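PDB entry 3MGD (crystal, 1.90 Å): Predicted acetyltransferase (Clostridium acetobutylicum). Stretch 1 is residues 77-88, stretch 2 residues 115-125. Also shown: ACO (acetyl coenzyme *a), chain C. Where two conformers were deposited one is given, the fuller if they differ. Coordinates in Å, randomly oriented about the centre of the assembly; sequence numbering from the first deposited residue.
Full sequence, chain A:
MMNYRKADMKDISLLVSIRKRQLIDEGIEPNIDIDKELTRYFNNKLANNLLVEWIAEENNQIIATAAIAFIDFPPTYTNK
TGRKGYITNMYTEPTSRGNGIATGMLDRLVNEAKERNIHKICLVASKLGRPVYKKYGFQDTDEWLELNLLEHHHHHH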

# COMPACT_ATOMS: atom_id res chain seq x y z
N TYR A 77 3.55 -2.75 16.20
CA TYR A 77 4.54 -2.35 17.20
C TYR A 77 5.79 -1.72 16.60
O TYR A 77 6.47 -0.94 17.25
CB TYR A 77 4.88 -3.54 18.11
CG TYR A 77 3.67 -3.94 18.91
CD1 TYR A 77 3.26 -3.19 20.01
CD2 TYR A 77 2.90 -5.04 18.54
CE1 TYR A 77 2.14 -3.54 20.73
CE2 TYR A 77 1.79 -5.39 19.26
CZ TYR A 77 1.42 -4.65 20.35
OH TYR A 77 0.31 -5.03 21.06
N THR A 78 6.07 -2.04 15.34
CA THR A 78 7.26 -1.51 14.66
C THR A 78 6.96 -0.30 13.77
O THR A 78 7.84 0.21 13.09
CB THR A 78 7.92 -2.59 13.80
OG1 THR A 78 6.96 -3.13 12.89
CG2 THR A 78 8.45 -3.71 14.68
N ASN A 79 5.71 0.14 13.79
CA ASN A 79 5.28 1.31 13.04
C ASN A 79 3.99 1.79 13.68
O ASN A 79 2.91 1.50 13.18
CB ASN A 79 5.02 0.89 11.59
CG ASN A 79 4.82 2.06 10.67
OD1 ASN A 79 4.28 1.92 9.55
ND2 ASN A 79 5.24 3.23 11.12
N LYS A 80 4.09 2.50 14.81
CA LYS A 80 2.90 2.72 15.64
C LYS A 80 1.76 3.50 14.98
O LYS A 80 0.60 3.35 15.37
CB LYS A 80 3.28 3.38 16.97
CG LYS A 80 3.83 4.79 16.84
CD LYS A 80 4.08 5.41 18.22
CE LYS A 80 4.59 6.84 18.10
NZ LYS A 80 4.50 7.60 19.39
N THR A 81 2.07 4.35 14.01
CA THR A 81 1.03 5.11 13.31
C THR A 81 0.42 4.32 12.15
O THR A 81 -0.67 4.65 11.65
CB THR A 81 1.58 6.44 12.73
OG1 THR A 81 2.49 6.14 11.67
CG2 THR A 81 2.31 7.25 13.79
N GLY A 82 1.14 3.30 11.70
CA GLY A 82 0.73 2.52 10.54
C GLY A 82 0.97 3.18 9.18
O GLY A 82 0.78 2.55 8.13
N ARG A 83 1.39 4.44 9.19
CA ARG A 83 1.59 5.18 7.95
C ARG A 83 2.87 4.76 7.26
O ARG A 83 3.85 4.39 7.91
CB ARG A 83 1.62 6.69 8.20
CG ARG A 83 0.50 7.22 9.06
CD ARG A 83 0.46 8.73 8.97
NE ARG A 83 0.13 9.35 10.25
CZ ARG A 83 1.03 9.74 11.15
NH1 ARG A 83 2.33 9.57 10.91
NH2 ARG A 83 0.64 10.29 12.29
N LYS A 84 2.86 4.83 5.93
CA LYS A 84 4.05 4.58 5.13
C LYS A 84 4.11 5.58 3.99
O LYS A 84 3.08 6.09 3.56
CB LYS A 84 4.03 3.16 4.55
CG LYS A 84 4.34 2.05 5.58
CD LYS A 84 4.42 0.68 4.91
CE LYS A 84 4.93 -0.40 5.87
NZ LYS A 84 4.97 -1.73 5.19
N GLY A 85 5.32 5.84 3.51
CA GLY A 85 5.47 6.65 2.31
C GLY A 85 5.63 5.66 1.18
O GLY A 85 6.39 4.70 1.29
N TYR A 86 4.91 5.87 0.09
CA TYR A 86 4.95 4.98 -1.05
C TYR A 86 5.59 5.75 -2.20
O TYR A 86 5.04 6.74 -2.68
CB TYR A 86 3.53 4.55 -1.45
CG TYR A 86 3.46 3.71 -2.71
CD1 TYR A 86 3.83 2.37 -2.69
CD2 TYR A 86 3.04 4.26 -3.91
CE1 TYR A 86 3.78 1.60 -3.85
CE2 TYR A 86 2.98 3.50 -5.07
CZ TYR A 86 3.35 2.17 -5.03
OH TYR A 86 3.29 1.43 -6.19
N ILE A 87 6.77 5.31 -2.62
CA ILE A 87 7.50 6.04 -3.65
C ILE A 87 7.09 5.58 -5.05
O ILE A 87 6.89 4.38 -5.29
CB ILE A 87 9.03 5.94 -3.41
CG1 ILE A 87 9.37 6.80 -2.17
CG2 ILE A 87 9.81 6.32 -4.67
CD1 ILE A 87 10.84 6.95 -1.88
N THR A 88 6.96 6.53 -5.96
CA THR A 88 6.35 6.25 -7.25
C THR A 88 6.68 7.36 -8.24
O THR A 88 7.31 8.35 -7.87
CB THR A 88 4.80 6.11 -7.07
OG1 THR A 88 4.21 5.55 -8.25
CG2 THR A 88 4.14 7.45 -6.72
N1A ACO C . 28.94 7.65 -8.70
C2A ACO C . 28.96 6.45 -9.43
N3A ACO C . 27.79 5.99 -10.07
C4A ACO C . 26.56 6.76 -9.96
C5A ACO C . 26.54 7.98 -9.21
C6A ACO C . 27.70 8.44 -8.58
N6A ACO C . 27.67 9.67 -7.83
N7A ACO C . 25.21 8.53 -9.27
C8A ACO C . 24.44 7.67 -10.03
N9A ACO C . 25.26 6.55 -10.45
C1B ACO C . 24.82 5.52 -11.37
C2B ACO C . 24.33 4.41 -10.41
O2B ACO C . 25.17 3.83 -9.47
C3B ACO C . 23.53 3.53 -11.35
O3B ACO C . 24.20 2.53 -12.07
P3B ACO C . 24.33 1.02 -11.55
O7A ACO C . 25.55 0.37 -12.30
O8A ACO C . 23.04 0.24 -11.89
O9A ACO C . 24.57 0.99 -10.06
C4B ACO C . 22.79 4.63 -12.19
O4B ACO C . 23.81 5.68 -12.37
C5B ACO C . 21.38 5.10 -11.90
O5B ACO C . 21.32 5.91 -10.75
P1A ACO C . 20.69 7.36 -10.82
O1A ACO C . 21.50 8.30 -11.73
O2A ACO C . 20.59 7.87 -9.38
O3A ACO C . 19.24 7.14 -11.40
P2A ACO C . 18.69 7.81 -12.73
O4A ACO C . 19.43 7.31 -14.02
O5A ACO C . 18.67 9.31 -12.61
O6A ACO C . 17.17 7.41 -12.81
CBP ACO C . 15.42 5.76 -13.15
CCP ACO C . 16.79 6.09 -12.57
CDP ACO C . 14.96 4.40 -12.66
CEP ACO C . 14.48 6.84 -12.73
CAP ACO C . 15.55 5.72 -14.71
OAP ACO C . 16.40 4.71 -15.14
C9P ACO C . 14.24 5.75 -15.45
O9P ACO C . 13.59 6.79 -15.61
N8P ACO C . 13.78 4.49 -16.00
C7P ACO C . 12.49 4.40 -16.68
C6P ACO C . 11.36 4.65 -15.76
C5P ACO C . 11.49 3.82 -14.49
O5P ACO C . 11.81 2.64 -14.55
N4P ACO C . 11.30 4.49 -13.25
C3P ACO C . 11.16 3.76 -12.01
C2P ACO C . 9.82 3.13 -11.75
S1P ACO C . 9.67 2.39 -10.14
C ACO C . 9.27 3.52 -8.97
O ACO C . 9.11 4.69 -9.28
CH3 ACO C . 9.27 3.12 -7.54
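Stretch 2, residues 115-125: ERNIHKICLVA

Stretch 2 enters as a loop and from Lys120 to Val124 becomes a strand lying parallel to strand 83-88, the two N-to-C directions 36° apart (signed crossing angle -36°) and the axes 4.7 Å apart at closest. In register, Gly85 faces Ile121 (CA to CA 4.6 Å) and Tyr86 faces Cys122 (5.0 Å, CA to CA). Three backbone hydrogen bonds join them: Gly85 N gives to Lys120 O (3.0 Å), Cys122 N to Gly85 O (2.8 Å), and Ile87 N to Cys122 O (2.9 Å). Gly85 thus uses both its polar atoms, and its lack of a side chain leaves room for Ile121 CD1, which a CB would crowd at 3.2 Å.

Where the strands part, water takes over. Water 3 donates to Ile87 O (2.8 Å) and accepts from Val124 N (2.7 Å); water 2 likewise donates to Arg83 O (2.8 Å) and accepts from His119 N (3.0 Å). Each water thus satisfies one carbonyl and one amide that do not pair directly: Arg83 O with His119 N, and Ile87 O with Val124 N.

Apolar side chains suit the buried faces: Ile87 CG1 packs on Ile121 CG2 at 3.6 Å, while across the sheet Cys122 SG meets the Tyr86 ring edge, 4.0 Å from CD1. Beyond, Leu123 CB and Ile87 O lie 3.8 and 3.5 Å from CH3 of the acetyl coenzyme A.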

# COMPACT_ATOMS: atom_id res chain seq x y z
N GLU A 115 9.37 14.73 7.61
CA GLU A 115 8.65 15.94 8.02
C GLU A 115 7.20 15.62 8.42
O GLU A 115 6.52 16.43 9.06
CB GLU A 115 8.70 16.99 6.90
CG GLU A 115 10.05 17.72 6.81
CD GLU A 115 10.31 18.61 8.03
OE1 GLU A 115 9.53 19.57 8.24
OE2 GLU A 115 11.29 18.35 8.78
N ARG A 116 6.75 14.43 8.05
CA ARG A 116 5.40 13.97 8.38
C ARG A 116 5.43 12.83 9.38
O ARG A 116 4.44 12.10 9.54
CB ARG A 116 4.67 13.51 7.12
CG ARG A 116 3.55 14.43 6.66
CD ARG A 116 3.41 14.34 5.16
NE ARG A 116 4.65 14.78 4.54
CZ ARG A 116 4.78 15.86 3.78
NH1 ARG A 116 3.72 16.61 3.50
NH2 ARG A 116 5.96 16.19 3.29
N ASN A 117 6.56 12.66 10.06
CA ASN A 117 6.72 11.61 11.06
C ASN A 117 6.50 10.20 10.51
O ASN A 117 5.87 9.35 11.16
CB ASN A 117 5.81 11.88 12.27
CG ASN A 117 6.24 13.11 13.05
OD1 ASN A 117 7.41 13.49 13.02
ND2 ASN A 117 5.29 13.74 13.74
N ILE A 118 7.03 9.96 9.32
CA ILE A 118 6.95 8.64 8.70
C ILE A 118 8.36 8.09 8.58
O ILE A 118 9.27 8.80 8.17
CB ILE A 118 6.29 8.72 7.32
CG1 ILE A 118 4.80 9.05 7.47
CG2 ILE A 118 6.52 7.42 6.53
CD1 ILE A 118 4.07 9.20 6.15
N HIS A 119 8.53 6.83 8.95
CA HIS A 119 9.87 6.24 8.94
C HIS A 119 9.94 4.91 8.18
O HIS A 119 10.98 4.26 8.16
CB HIS A 119 10.40 6.07 10.36
CG HIS A 119 9.55 5.20 11.24
ND1 HIS A 119 9.74 3.84 11.33
CD2 HIS A 119 8.51 5.49 12.05
CE1 HIS A 119 8.85 3.33 12.17
NE2 HIS A 119 8.09 4.31 12.61
N LYS A 120 8.84 4.53 7.56
CA LYS A 120 8.83 3.34 6.72
C LYS A 120 8.42 3.73 5.31
O LYS A 120 7.36 4.34 5.12
CB LYS A 120 7.85 2.29 7.26
CG LYS A 120 8.20 1.72 8.64
CD LYS A 120 9.23 0.61 8.54
CE LYS A 120 9.61 0.06 9.93
NZ LYS A 120 10.36 1.08 10.74
N ILE A 121 9.25 3.40 4.32
CA ILE A 121 8.97 3.72 2.92
C ILE A 121 8.90 2.43 2.13
O ILE A 121 9.59 1.47 2.43
CB ILE A 121 10.07 4.59 2.32
CG1 ILE A 121 10.47 5.69 3.30
CG2 ILE A 121 9.60 5.19 1.00
CD1 ILE A 121 9.33 6.57 3.71
N CYS A 122 8.05 2.39 1.12
CA CYS A 122 7.98 1.19 0.30
C CYS A 122 7.78 1.62 -1.13
O CYS A 122 7.47 2.77 -1.40
CB CYS A 122 6.85 0.28 0.78
SG CYS A 122 5.21 1.03 0.76
N LEU A 123 7.99 0.69 -2.06
CA LEU A 123 7.81 0.98 -3.48
C LEU A 123 7.76 -0.33 -4.24
O LEU A 123 8.10 -1.39 -3.70
CB LEU A 123 8.96 1.84 -4.01
CG LEU A 123 10.40 1.34 -3.83
CD1 LEU A 123 10.74 0.18 -4.76
CD2 LEU A 123 11.38 2.47 -4.05
N VAL A 124 7.33 -0.25 -5.50
CA VAL A 124 7.43 -1.38 -6.42
C VAL A 124 8.53 -1.09 -7.44
O VAL A 124 8.46 -0.11 -8.19
CB VAL A 124 6.10 -1.62 -7.16
CG1 VAL A 124 6.26 -2.72 -8.20
CG2 VAL A 124 4.97 -1.97 -6.15
N ALA A 125 9.54 -1.94 -7.47
CA ALA A 125 10.73 -1.67 -8.26
C ALA A 125 10.55 -2.10 -9.71
O ALA A 125 10.15 -3.23 -9.98
CB ALA A 125 11.93 -2.36 -7.64
O HOH W 1 6.80 3.23 15.40
O HOH W 2 6.14 5.14 9.40
O HOH W 3 6.24 1.97 -6.60